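Local coordinates for protein lipase aflb (Neosartorya fumigata, PDB 6IDY) that probably hydrolyses ester bonds of lipids, as a lipase of the alpha/beta-hydrolase fold that carries a bound calcium ion, at residues A[205-208]-A[209-212]; A[293-296]-A[297-301]; A[342-346]-A[347-351]; A[406-409]-A[410-414]; A[415-418]-A[419-423]. All coordinates share one frame; numbering follows the deposited sequence.

How the contacts relate
Along the chain the five contacts come one after another; none nests in or crosses another. Each is a local contact, within a helix or, in contact 3, at a strand-to-helix junction, and closes no long loop. Contact 1 opens helix 205-223, which precedes sheet strand 227-232. Contact 2 lies in helix 293-299 and touches contact 1, Phe-294 CZ standing 3.3 Å from Val-205 CG1. Contact 3 turns the edge strand 341-345 into helix 346-349, its centre about 29 Å from that of contact 1, across the chain's centre. Contacts 4 and 5 follow directly on each other in helices 405-412 and 414-424, which pack against N-terminal helices.

Contact 1: A[205-208]-A[209-212]; sequences VQIN and SEYV
Ile-207 and Tyr-211, one turn apart, run side by side in the same direction, with CG2 of Ile-207 4.2 Å from CE2 of Tyr-211. The phenol ring is laid back along the preceding turn because its CG stands beside the backbone N (chi1 -68°). CD2 of Tyr-211 thereby comes 3.4 Å from Ile-207 O in an oblique approach, whereas Asn-208 O lies in the ring plane, at its edge. Ile-207 is also flanked by Glu-210, again pointing the same way, CD1 of the isoleucine being 4.2 Å from OE2 of the glutamate. These residues form the opening turns of helix 205-223, which flanks the central sheet of the alpha/beta-hydrolase fold and leads to strand 227-232. Beyond CG the chain of Glu-210 is extended; a water 2.7 Å from its OE2 also meets Gln-206 O, and outside the segments Ser-137 OG and Val-138 N hold the two carboxylate oxygens. Ser-209 grips Val-205 O twice, through OG at 2.7 Å and backbone N at 2.9 Å. The two donors reach that oxygen from opposite faces of the carbonyl plane, the hydroxyl standing 37° above it. Gln-206 and Asn-208 point away from this turn: the first bonds to Ala-436 N and Ala-434 O, the second through ND2 to Gln-234 OE1.

Contact 2: A[293-296]-A[297-301]; sequences EFIR and TLRGG
Glu-293 O receives two hydrogen bonds from Thr-297, one from OG1 at 2.7 Å and one from the backbone N at 2.8 Å. A chi1 of -59° keeps OG1 over the preceding turn, within reach of Glu-293 O; the two donors come from opposite faces of that carbonyl's plane. Leu-298 N to Phe-294 O and Arg-299 N to Ile-295 O continue the i to i+4 pattern. The last such bond, Gly-300 N to Arg-296 O, is weak: at Gly-300 the backbone of helix 293-299 leaves helical angles, and Lys-244 NZ binds the carbonyls of Leu-298 and Gly-300. Of the charged groups, Arg-296 bends at chi2 and chi3 to bring NH2 2.8 Å from OE2 of Glu-293, a salt bridge in the guanidinium plane but 36° above the carboxylate plane; its NH1 also bonds to Asn-291 O, just before the helix. The helix packs on helix 235-245, Leu-298 meeting Leu-237 and Trp-241, and through Phe-294 on helix 205-223. Ile-295 and Arg-299 lie alongside each other, CG2 of Ile-295 3.7 Å from CD of Arg-299, whose NH1 goes on to Phe-263 O. Phe-294 meets Leu-298 obliquely and stacks with Trp-241.

Contact 3: A[342-346]-A[347-351]; sequences SNNHL and QTICG
The His-345 imidazole has the backbone N of Gln-347 over one face, 4.1 Å above the plane and centred on the ring, while OG1 of Thr-348 lies in plane at its edge. His-345 is the N-cap residue of the short helix 346-349, into which strand 341-345, at one border of the alpha/beta-hydrolase sheet, turns directly. The edge contact is a hydrogen bond to ND1 of 2.7 Å, nearly straight at 176°. The Gln-347 side chain crosses the histidine at about a right angle, amide and ring planes 64° apart. Its OE1 is 3.4 Å from NE2 of His-345 but is not bonded to it: Gln-347 OE1 takes Thr-316 N, and NE2 of the histidine pairs with Thr-316 OG1. The His-345 ring is swung beside its own carbonyl carbon (chi1 -177°), toward the first helical turn. His-345 O accepts both Thr-348 N and Ile-349 N, each at 3.1 Å. Cys-350 N bonds to Leu-346 O, and the cysteine's disulfide to Cys-395 fastens the end of this turn. Asn-344 faces the other way, ND2 donating to Ser-342 OG and to Thr-312 O of the adjacent strand. Its side chain is crossed by that of Ile-349, whose CD1 rests 3.6 Å from CB of Asn-344.

Contact 4: A[406-409]-A[410-414]; sequences DDLL and GTEGL
Thr-411 holds Asp-407 O with two donors, its OG1 at 2.7 Å and its backbone N at 3.0 Å. They approach from opposite faces of the carbonyl plane, each tilted about 30° from it. With chi1 at -60° the hydroxyl lies back along the helix and reaches Asp-407 O; a threonine hydroxyl bonding the carbonyl four residues back is a common intrahelical feature. The same OG1 also pairs with Asn-180 ND2, so this buried hydroxyl has two partners. Backbone bonds continue the alpha-helical pattern on either side: Gly-410 N to Asp-406 O at 2.8 Å before it, and after it Glu-412 N to Leu-408 O and Gly-413 N to Leu-409 O at 2.9 Å. The acidic ends point away from the turn. Asp-406 forms a salt bridge with Arg-55; Asp-407 joins Lys-183 through OD1 and Gly-404 N through OD2. Glu-412, bent at chi2 (-52°), carries its carboxylate to Tyr-366 OH and Thr-360 OG1, both on OE2, while OE1 lies close to the like-charged Glu-362. Where side chains meet within the turn the touch is light: CD2 of Leu-408 approaches CG of Glu-412 to 4.3 Å. Outward, helix 405-412 of the lipase lies against two others, Leu-408 on Val-63, Phe-67 and Ile-70 and Leu-409 on Ala-66 of helix 63-73, Glu-412 on Met-84 and Ile-88 of helix 81-90.

Contact 5: A[415-418]-A[419-423]; sequences LLIA and LAEVL
Leu-415 O and Leu-419 N pair at 3.0 Å, the first of four successive i to i+4 hydrogen bonds across this regular alpha-helix, 414-424, a largely buried helix of the lipase. Ala-420 N takes Leu-416 O at 3.2 Å, Glu-421 N takes Ile-417 O at 2.9 Å, and Val-422 N takes Ala-418 O at 3.0 Å. The Glu-421 bond is the straightest of the four, with an N-H...O angle of 170°. Every carbonyl of 415-418 is therefore used, as is every amide N of 419-422; Leu-423 N continues the pattern to Leu-419 O, and Leu-423 O accepts from Lys-428 NZ. Glu-421 has the one side chain here that can take part in polar bonds. Its chain bends at chi2 (-68°), which carries the carboxylate off the turn so that OE2 meets Tyr-105 OH. The apolar side chains spread outward to other helices: Leu-416 and Leu-419 on Ile-40 of helix 31-47, Leu-419 also on Leu-82 of helix 81-90, Ala-420 on Leu-16 and Ile-19 of helix 16-24. Within the helix itself they meet little beyond methyl and methylene groups, CG2 of Ile-417 lying 4.3 Å from CG of Glu-421. One branch comes closer to the backbone: CG2 of Val-422, set beside its own backbone N, packs 3.3 Å from Ala-418 O.

Contact 1: A[205-208]-A[209-212]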
# COMPACT_ATOMS: atom_id res chain seq x y z
N VAL A 205 -9.52 -4.50 -9.02
CA VAL A 205 -8.32 -5.14 -8.43
C VAL A 205 -7.74 -6.20 -9.40
O VAL A 205 -6.52 -6.33 -9.49
CB VAL A 205 -8.58 -5.71 -7.01
CG1 VAL A 205 -7.32 -6.37 -6.43
CG2 VAL A 205 -9.08 -4.63 -6.05
N GLN A 206 -8.61 -6.89 -10.16
CA GLN A 206 -8.22 -7.89 -11.17
C GLN A 206 -7.35 -7.26 -12.27
O GLN A 206 -6.43 -7.91 -12.76
CB GLN A 206 -9.45 -8.59 -11.77
CG GLN A 206 -10.33 -9.28 -10.73
CD GLN A 206 -11.64 -9.76 -11.28
OE1 GLN A 206 -11.88 -10.97 -11.40
NE2 GLN A 206 -12.54 -8.84 -11.62
N ILE A 207 -7.66 -6.00 -12.66
CA ILE A 207 -6.90 -5.24 -13.65
C ILE A 207 -5.62 -4.74 -12.99
O ILE A 207 -4.55 -4.84 -13.59
CB ILE A 207 -7.73 -4.05 -14.26
CG1 ILE A 207 -9.06 -4.51 -14.92
CG2 ILE A 207 -6.88 -3.18 -15.22
CD1 ILE A 207 -8.98 -5.55 -16.06
N ASN A 208 -5.72 -4.19 -11.76
CA ASN A 208 -4.57 -3.68 -11.00
C ASN A 208 -3.48 -4.73 -10.86
O ASN A 208 -2.31 -4.41 -11.00
CB ASN A 208 -5.01 -3.17 -9.61
CG ASN A 208 -6.00 -2.03 -9.66
OD1 ASN A 208 -6.15 -1.35 -10.68
ND2 ASN A 208 -6.71 -1.80 -8.56
N SER A 209 -3.89 -5.99 -10.61
CA SER A 209 -3.02 -7.16 -10.45
C SER A 209 -2.14 -7.44 -11.67
O SER A 209 -1.03 -7.95 -11.51
CB SER A 209 -3.85 -8.38 -10.11
OG SER A 209 -4.60 -8.14 -8.93
N GLU A 210 -2.64 -7.14 -12.89
CA GLU A 210 -1.92 -7.34 -14.15
C GLU A 210 -0.63 -6.53 -14.17
O GLU A 210 0.39 -7.00 -14.68
CB GLU A 210 -2.79 -6.95 -15.35
CG GLU A 210 -3.94 -7.90 -15.59
CD GLU A 210 -4.60 -7.75 -16.94
OE1 GLU A 210 -3.92 -7.33 -17.90
OE2 GLU A 210 -5.80 -8.08 -17.04
N TYR A 211 -0.68 -5.31 -13.60
CA TYR A 211 0.47 -4.42 -13.50
C TYR A 211 1.54 -5.02 -12.60
O TYR A 211 2.71 -4.88 -12.90
CB TYR A 211 0.05 -3.02 -13.03
CG TYR A 211 -0.79 -2.30 -14.06
CD1 TYR A 211 -0.19 -1.51 -15.04
CD2 TYR A 211 -2.18 -2.42 -14.08
CE1 TYR A 211 -0.96 -0.86 -16.01
CE2 TYR A 211 -2.95 -1.78 -15.04
CZ TYR A 211 -2.34 -1.00 -16.00
OH TYR A 211 -3.09 -0.33 -16.93
N VAL A 212 1.13 -5.73 -11.52
CA VAL A 212 2.04 -6.41 -10.59
C VAL A 212 2.66 -7.62 -11.29
O VAL A 212 3.88 -7.77 -11.25
CB VAL A 212 1.38 -6.79 -9.23
CG1 VAL A 212 2.37 -7.53 -8.33
CG2 VAL A 212 0.83 -5.57 -8.52
O HOH W 1 -7.09 -9.22 -15.00

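Contact 2: A[293-296]-A[297-301]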
# COMPACT_ATOMS: atom_id res chain seq x y z
N GLU A 293 -17.37 -11.36 -3.94
CA GLU A 293 -17.06 -12.40 -4.90
C GLU A 293 -15.57 -12.33 -5.23
O GLU A 293 -14.95 -13.37 -5.38
CB GLU A 293 -17.91 -12.27 -6.17
CG GLU A 293 -19.26 -12.97 -6.05
CD GLU A 293 -19.19 -14.47 -5.86
OE1 GLU A 293 -18.55 -15.16 -6.70
OE2 GLU A 293 -19.77 -14.97 -4.87
N PHE A 294 -14.99 -11.11 -5.26
CA PHE A 294 -13.56 -10.91 -5.51
C PHE A 294 -12.70 -11.67 -4.49
O PHE A 294 -11.85 -12.45 -4.88
CB PHE A 294 -13.17 -9.42 -5.55
CG PHE A 294 -11.67 -9.26 -5.66
CD1 PHE A 294 -11.03 -9.48 -6.88
CD2 PHE A 294 -10.89 -9.06 -4.53
CE1 PHE A 294 -9.64 -9.43 -6.96
CE2 PHE A 294 -9.50 -9.03 -4.61
CZ PHE A 294 -8.88 -9.24 -5.82
N ILE A 295 -12.91 -11.39 -3.19
CA ILE A 295 -12.18 -11.98 -2.07
C ILE A 295 -12.37 -13.51 -2.05
O ILE A 295 -11.38 -14.23 -1.95
CB ILE A 295 -12.56 -11.28 -0.73
CG1 ILE A 295 -12.06 -9.80 -0.69
CG2 ILE A 295 -12.09 -12.07 0.51
CD1 ILE A 295 -10.55 -9.57 -0.82
N ARG A 296 -13.62 -13.98 -2.18
CA ARG A 296 -13.96 -15.40 -2.21
C ARG A 296 -13.26 -16.11 -3.38
O ARG A 296 -12.75 -17.22 -3.20
CB ARG A 296 -15.48 -15.56 -2.31
CG ARG A 296 -16.01 -17.00 -2.22
CD ARG A 296 -17.39 -17.08 -1.58
NE ARG A 296 -18.36 -16.15 -2.16
CZ ARG A 296 -18.76 -15.02 -1.59
NH1 ARG A 296 -18.29 -14.67 -0.40
NH2 ARG A 296 -19.63 -14.23 -2.19
N THR A 297 -13.21 -15.46 -4.57
CA THR A 297 -12.54 -16.01 -5.76
C THR A 297 -11.05 -16.11 -5.50
O THR A 297 -10.45 -17.14 -5.80
CB THR A 297 -12.85 -15.18 -7.01
OG1 THR A 297 -14.27 -15.18 -7.22
CG2 THR A 297 -12.16 -15.72 -8.27
N LEU A 298 -10.44 -15.05 -4.95
CA LEU A 298 -9.01 -15.03 -4.66
C LEU A 298 -8.62 -16.11 -3.67
O LEU A 298 -7.67 -16.84 -3.92
CB LEU A 298 -8.56 -13.65 -4.13
CG LEU A 298 -7.09 -13.56 -3.64
CD1 LEU A 298 -6.09 -13.88 -4.76
CD2 LEU A 298 -6.80 -12.21 -3.04
N ARG A 299 -9.37 -16.22 -2.56
CA ARG A 299 -9.10 -17.15 -1.47
C ARG A 299 -9.37 -18.60 -1.80
O ARG A 299 -8.83 -19.47 -1.12
CB ARG A 299 -9.85 -16.73 -0.20
CG ARG A 299 -9.36 -15.38 0.32
CD ARG A 299 -10.08 -14.96 1.57
NE ARG A 299 -9.69 -15.77 2.73
CZ ARG A 299 -8.66 -15.50 3.51
NH1 ARG A 299 -7.86 -14.47 3.24
NH2 ARG A 299 -8.40 -16.27 4.56
N GLY A 300 -10.15 -18.87 -2.84
CA GLY A 300 -10.42 -20.24 -3.28
C GLY A 300 -9.16 -20.89 -3.84
O GLY A 300 -8.21 -20.19 -4.19
N GLY A 301 -9.14 -22.23 -3.87
CA GLY A 301 -8.02 -23.02 -4.38
C GLY A 301 -6.66 -22.70 -3.77
O GLY A 301 -5.65 -22.67 -4.48

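Contact 3: A[342-346]-A[347-351]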
# COMPACT_ATOMS: atom_id res chain seq x y z
N SER A 342 5.27 -15.74 7.78
CA SER A 342 5.30 -15.15 9.11
C SER A 342 4.21 -14.08 9.12
O SER A 342 4.13 -13.27 8.21
CB SER A 342 6.67 -14.59 9.48
OG SER A 342 7.05 -13.46 8.71
N ASN A 343 3.30 -14.18 10.10
CA ASN A 343 2.19 -13.24 10.26
C ASN A 343 2.52 -12.45 11.49
O ASN A 343 2.48 -12.95 12.62
CB ASN A 343 0.85 -13.98 10.35
CG ASN A 343 0.49 -14.66 9.05
OD1 ASN A 343 0.32 -14.02 8.02
ND2 ASN A 343 0.40 -15.97 9.08
N ASN A 344 2.94 -11.21 11.26
CA ASN A 344 3.51 -10.35 12.28
C ASN A 344 2.59 -9.23 12.75
O ASN A 344 2.49 -8.18 12.12
CB ASN A 344 4.87 -9.82 11.78
CG ASN A 344 5.77 -10.94 11.30
OD1 ASN A 344 6.42 -11.64 12.08
ND2 ASN A 344 5.81 -11.16 9.99
N HIS A 345 1.93 -9.48 13.89
CA HIS A 345 1.03 -8.54 14.55
C HIS A 345 1.86 -7.68 15.50
O HIS A 345 2.46 -8.21 16.44
CB HIS A 345 -0.06 -9.31 15.31
CG HIS A 345 -1.09 -8.44 15.97
ND1 HIS A 345 -1.41 -8.59 17.31
CD2 HIS A 345 -1.84 -7.44 15.45
CE1 HIS A 345 -2.36 -7.70 17.55
NE2 HIS A 345 -2.65 -6.99 16.46
N LEU A 346 1.94 -6.36 15.22
CA LEU A 346 2.74 -5.42 16.00
C LEU A 346 2.50 -5.49 17.50
O LEU A 346 3.46 -5.55 18.26
CB LEU A 346 2.54 -3.96 15.54
CG LEU A 346 2.80 -3.60 14.08
CD1 LEU A 346 2.63 -2.11 13.88
CD2 LEU A 346 4.19 -4.00 13.63
N GLN A 347 1.23 -5.49 17.91
CA GLN A 347 0.78 -5.49 19.31
C GLN A 347 0.99 -6.83 20.03
O GLN A 347 0.83 -6.89 21.25
CB GLN A 347 -0.67 -4.99 19.43
CG GLN A 347 -0.87 -3.51 19.06
CD GLN A 347 -0.74 -3.21 17.57
OE1 GLN A 347 -1.03 -4.06 16.71
NE2 GLN A 347 -0.31 -2.00 17.23
N THR A 348 1.39 -7.88 19.30
CA THR A 348 1.73 -9.18 19.89
C THR A 348 3.25 -9.23 20.09
O THR A 348 3.70 -9.38 21.22
CB THR A 348 1.21 -10.35 19.02
OG1 THR A 348 -0.21 -10.35 19.03
CG2 THR A 348 1.71 -11.71 19.51
N ILE A 349 4.02 -9.10 18.99
CA ILE A 349 5.48 -9.14 18.99
C ILE A 349 6.09 -8.04 19.88
O ILE A 349 7.01 -8.32 20.65
CB ILE A 349 6.06 -9.15 17.55
CG1 ILE A 349 5.53 -10.36 16.75
CG2 ILE A 349 7.60 -9.11 17.54
CD1 ILE A 349 5.60 -10.21 15.28
N CYS A 350 5.55 -6.80 19.78
CA CYS A 350 6.03 -5.66 20.57
C CYS A 350 4.98 -5.18 21.58
O CYS A 350 4.86 -3.98 21.82
CB CYS A 350 6.50 -4.53 19.67
SG CYS A 350 7.96 -4.92 18.66
N GLY A 351 4.24 -6.13 22.18
CA GLY A 351 3.21 -5.85 23.18
C GLY A 351 3.72 -5.05 24.36
O GLY A 351 4.74 -5.41 24.96

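Contact 4: A[406-409]-A[410-414]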
# COMPACT_ATOMS: atom_id res chain seq x y z
N ASP A 406 9.66 13.93 9.30
CA ASP A 406 9.05 14.25 7.99
C ASP A 406 8.50 13.03 7.27
O ASP A 406 7.50 13.13 6.57
CB ASP A 406 10.03 15.02 7.10
CG ASP A 406 10.34 16.44 7.56
OD1 ASP A 406 9.77 16.88 8.59
OD2 ASP A 406 11.15 17.12 6.89
N ASP A 407 9.14 11.87 7.48
CA ASP A 407 8.73 10.58 6.93
C ASP A 407 7.43 10.11 7.59
O ASP A 407 6.51 9.70 6.89
CB ASP A 407 9.85 9.54 7.09
CG ASP A 407 11.11 9.90 6.33
OD1 ASP A 407 11.01 10.14 5.11
OD2 ASP A 407 12.19 9.94 6.95
N LEU A 408 7.32 10.25 8.94
CA LEU A 408 6.13 9.93 9.72
C LEU A 408 4.98 10.85 9.25
O LEU A 408 3.90 10.35 8.91
CB LEU A 408 6.41 10.17 11.23
CG LEU A 408 5.44 9.58 12.29
CD1 LEU A 408 6.03 9.70 13.66
CD2 LEU A 408 4.09 10.30 12.32
N LEU A 409 5.22 12.18 9.22
CA LEU A 409 4.22 13.18 8.82
C LEU A 409 3.75 13.02 7.38
O LEU A 409 2.55 13.06 7.12
CB LEU A 409 4.70 14.62 9.09
CG LEU A 409 5.25 14.93 10.49
CD1 LEU A 409 5.78 16.35 10.58
CD2 LEU A 409 4.21 14.67 11.58
N GLY A 410 4.70 12.83 6.47
CA GLY A 410 4.43 12.64 5.05
C GLY A 410 3.61 11.40 4.76
O GLY A 410 2.69 11.46 3.93
N THR A 411 3.91 10.28 5.44
CA THR A 411 3.17 9.01 5.32
C THR A 411 1.71 9.22 5.77
O THR A 411 0.80 8.71 5.13
CB THR A 411 3.88 7.89 6.09
OG1 THR A 411 5.20 7.73 5.55
CG2 THR A 411 3.13 6.56 6.03
N GLU A 412 1.51 9.97 6.85
CA GLU A 412 0.17 10.28 7.36
C GLU A 412 -0.60 11.18 6.39
O GLU A 412 -1.80 10.98 6.18
CB GLU A 412 0.27 10.93 8.77
CG GLU A 412 0.51 9.91 9.88
CD GLU A 412 -0.45 8.74 9.92
OE1 GLU A 412 -1.64 8.94 9.59
OE2 GLU A 412 -0.03 7.62 10.28
N GLY A 413 0.12 12.12 5.76
CA GLY A 413 -0.42 13.05 4.77
C GLY A 413 -0.98 12.39 3.52
O GLY A 413 -1.73 13.03 2.78
N LEU A 414 -0.64 11.10 3.27
CA LEU A 414 -1.11 10.30 2.13
C LEU A 414 -2.63 10.14 2.10
O LEU A 414 -3.21 9.97 1.02
CB LEU A 414 -0.48 8.90 2.13
CG LEU A 414 1.03 8.80 1.98
CD1 LEU A 414 1.48 7.35 2.17
CD2 LEU A 414 1.50 9.39 0.65

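Contact 5: A[415-418]-A[419-423]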
# COMPACT_ATOMS: atom_id res chain seq x y z
N LEU A 415 -3.27 10.18 3.28
CA LEU A 415 -4.72 10.07 3.43
C LEU A 415 -5.44 11.19 2.71
O LEU A 415 -6.56 10.99 2.24
CB LEU A 415 -5.11 10.06 4.92
CG LEU A 415 -4.68 8.83 5.72
CD1 LEU A 415 -4.95 9.05 7.18
CD2 LEU A 415 -5.37 7.57 5.24
N LEU A 416 -4.78 12.36 2.60
CA LEU A 416 -5.32 13.53 1.91
C LEU A 416 -5.37 13.28 0.41
O LEU A 416 -6.34 13.66 -0.24
CB LEU A 416 -4.50 14.79 2.24
CG LEU A 416 -4.31 15.11 3.74
CD1 LEU A 416 -3.28 16.21 3.92
CD2 LEU A 416 -5.63 15.52 4.40
N ILE A 417 -4.35 12.60 -0.13
CA ILE A 417 -4.31 12.22 -1.55
C ILE A 417 -5.36 11.13 -1.79
O ILE A 417 -6.14 11.23 -2.75
CB ILE A 417 -2.89 11.79 -1.98
CG1 ILE A 417 -1.93 13.00 -1.97
CG2 ILE A 417 -2.92 11.12 -3.36
CD1 ILE A 417 -0.46 12.62 -2.07
N ALA A 418 -5.40 10.12 -0.90
CA ALA A 418 -6.36 9.01 -0.99
C ALA A 418 -7.81 9.54 -1.06
O ALA A 418 -8.57 9.07 -1.90
CB ALA A 418 -6.18 8.04 0.17
N LEU A 419 -8.14 10.57 -0.24
CA LEU A 419 -9.47 11.17 -0.25
C LEU A 419 -9.76 11.87 -1.58
O LEU A 419 -10.83 11.64 -2.16
CB LEU A 419 -9.70 12.14 0.93
CG LEU A 419 -11.13 12.72 1.02
CD1 LEU A 419 -12.17 11.62 1.27
CD2 LEU A 419 -11.21 13.81 2.05
N ALA A 420 -8.81 12.70 -2.06
CA ALA A 420 -8.92 13.41 -3.33
C ALA A 420 -9.14 12.43 -4.49
O ALA A 420 -10.06 12.64 -5.27
CB ALA A 420 -7.67 14.23 -3.57
N GLU A 421 -8.35 11.34 -4.56
CA GLU A 421 -8.48 10.31 -5.60
C GLU A 421 -9.85 9.61 -5.55
O GLU A 421 -10.48 9.42 -6.60
CB GLU A 421 -7.34 9.29 -5.53
CG GLU A 421 -6.00 9.80 -6.06
CD GLU A 421 -5.93 10.05 -7.56
OE1 GLU A 421 -6.58 9.31 -8.33
OE2 GLU A 421 -5.22 11.00 -7.96
N VAL A 422 -10.32 9.23 -4.35
CA VAL A 422 -11.62 8.56 -4.17
C VAL A 422 -12.76 9.48 -4.64
O VAL A 422 -13.60 9.05 -5.45
CB VAL A 422 -11.84 8.04 -2.71
CG1 VAL A 422 -13.29 7.62 -2.48
CG2 VAL A 422 -10.91 6.87 -2.41
N LEU A 423 -12.74 10.74 -4.19
CA LEU A 423 -13.78 11.72 -4.53
C LEU A 423 -13.80 12.09 -6.01
O LEU A 423 -14.89 12.21 -6.57
CB LEU A 423 -13.70 12.96 -3.63
CG LEU A 423 -13.85 12.72 -2.10
CD1 LEU A 423 -13.93 14.04 -1.35
CD2 LEU A 423 -15.07 11.87 -1.77